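RNA pseudouridylate synthase domain-containing protein 1 (Homo sapiens, PDB 5VBB) probably binds RNA and isomerises uridine in it to pseudouridine. Local coordinates at residues A[128-133]-A[191-196]. Numbering follows the deposited sequence.
Sequences HTMCIE and LTYGEV
Beside the presumed active site of this RluA-type pseudouridine synthase, Tyr193, from the loop that follows helix 175-182, reaches over to the start of edge strand 130-132 of the small three-stranded antiparallel sheet. Its side chain lies about 7 Å from that of Asp67, the catalytic aspartate by similarity to relatives. The phenol oxygen accepts the backbone N-H of Met130, with N to OH of Tyr193 at 2.9 Å and an N-H...O angle of 161°, the nitrogen lying in the ring plane. His174 ND1 is hydrogen-bonded to the same OH, so the hydroxyl is gripped twice. With CG of Tyr193 anti to its own carbonyl carbon (chi1 -63°), the ring starts out beside its backbone N; CG2 of Thr192 lies over one ring face, offset toward the rim, while Met130 lays CB 3.5 Å from the Tyr193 OH. A phenylalanine here would keep the ring but would probably leave the Met130 N-H and His174 ND1 without their shared partner. Two residues before Met130, His128 turns its imidazole to the loop backbone: ND1 gives a weak, bent hydrogen bond (126°) to Thr192 O at 2.9 Å. Next to that bond, CG2 of Thr192 rests 3.9 Å from CA of His128.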
# COMPACT_ATOMS: atom_id res chain seq x y z
N HIS A 128 -15.71 8.61 5.47
CA HIS A 128 -14.37 8.30 5.98
C HIS A 128 -14.54 7.16 6.99
O HIS A 128 -14.88 7.40 8.13
CB HIS A 128 -13.69 9.54 6.61
CG HIS A 128 -14.14 10.85 6.03
ND1 HIS A 128 -13.83 11.21 4.73
CD2 HIS A 128 -14.86 11.84 6.60
CE1 HIS A 128 -14.39 12.39 4.53
NE2 HIS A 128 -15.01 12.82 5.64
N THR A 129 -14.37 5.92 6.52
CA THR A 129 -14.60 4.69 7.28
C THR A 129 -13.87 4.66 8.63
O THR A 129 -14.50 4.41 9.66
CB THR A 129 -14.16 3.46 6.43
OG1 THR A 129 -14.72 3.57 5.11
CG2 THR A 129 -14.61 2.14 7.04
N MET A 130 -12.59 4.99 8.62
CA MET A 130 -11.72 4.86 9.78
C MET A 130 -11.31 6.21 10.37
O MET A 130 -11.36 7.23 9.70
CB MET A 130 -10.47 4.07 9.34
CG MET A 130 -10.78 2.76 8.60
SD MET A 130 -11.76 1.52 9.48
CE MET A 130 -10.58 0.98 10.71
N CYS A 131 -10.88 6.20 11.64
CA CYS A 131 -10.44 7.41 12.34
C CYS A 131 -9.39 7.11 13.38
O CYS A 131 -9.26 5.99 13.83
CB CYS A 131 -11.64 8.08 13.01
SG CYS A 131 -12.55 6.99 14.13
N ILE A 132 -8.72 8.16 13.84
CA ILE A 132 -7.71 8.10 14.89
C ILE A 132 -8.41 8.16 16.23
O ILE A 132 -9.36 8.93 16.37
CB ILE A 132 -6.74 9.31 14.74
CG1 ILE A 132 -5.99 9.23 13.42
CG2 ILE A 132 -5.77 9.41 15.89
CD1 ILE A 132 -4.87 8.12 13.38
N GLU A 133 -7.88 7.43 17.24
CA GLU A 133 -8.41 7.44 18.62
C GLU A 133 -8.44 8.87 19.12
O GLU A 133 -7.58 9.65 18.75
CB GLU A 133 -7.49 6.61 19.55
CG GLU A 133 -6.22 7.38 19.92
CD GLU A 133 -5.13 6.64 20.66
OE1 GLU A 133 -5.24 6.54 21.90
OE2 GLU A 133 -4.10 6.34 20.02
N LEU A 191 -8.93 10.51 -2.08
CA LEU A 191 -10.27 11.10 -2.13
C LEU A 191 -11.06 10.94 -0.85
O LEU A 191 -12.02 11.66 -0.67
CB LEU A 191 -11.07 10.49 -3.29
CG LEU A 191 -10.47 10.70 -4.68
CD1 LEU A 191 -11.27 9.95 -5.73
CD2 LEU A 191 -10.39 12.17 -5.02
N THR A 192 -10.66 10.04 0.04
CA THR A 192 -11.36 9.81 1.31
C THR A 192 -10.69 10.52 2.47
O THR A 192 -11.35 11.24 3.22
CB THR A 192 -11.40 8.29 1.52
OG1 THR A 192 -12.05 7.74 0.39
CG2 THR A 192 -12.13 7.86 2.78
N TYR A 193 -9.38 10.30 2.66
CA TYR A 193 -8.66 10.84 3.83
C TYR A 193 -7.83 12.12 3.56
O TYR A 193 -7.22 12.64 4.49
CB TYR A 193 -7.77 9.77 4.44
CG TYR A 193 -8.59 8.62 4.94
CD1 TYR A 193 -9.32 8.72 6.12
CD2 TYR A 193 -8.70 7.45 4.21
CE1 TYR A 193 -10.14 7.68 6.56
CE2 TYR A 193 -9.51 6.40 4.63
CZ TYR A 193 -10.20 6.51 5.83
OH TYR A 193 -11.07 5.52 6.24
N GLY A 194 -7.88 12.65 2.34
CA GLY A 194 -7.20 13.89 2.01
C GLY A 194 -7.99 15.06 2.56
O GLY A 194 -9.15 14.90 2.92
N GLU A 195 -7.38 16.22 2.58
CA GLU A 195 -8.05 17.44 3.05
C GLU A 195 -8.82 18.07 1.90
O GLU A 195 -8.46 17.87 0.75
CB GLU A 195 -7.03 18.45 3.60
CG GLU A 195 -6.33 17.99 4.87
CD GLU A 195 -7.22 18.00 6.10
OE1 GLU A 195 -7.39 19.09 6.70
OE2 GLU A 195 -7.75 16.93 6.47
N VAL A 196 -9.81 18.89 2.22
CA VAL A 196 -10.57 19.65 1.20
C VAL A 196 -9.60 20.60 0.45
O VAL A 196 -9.62 20.65 -0.77
CB VAL A 196 -11.74 20.43 1.84
CG1 VAL A 196 -12.35 21.44 0.87
CG2 VAL A 196 -12.81 19.47 2.37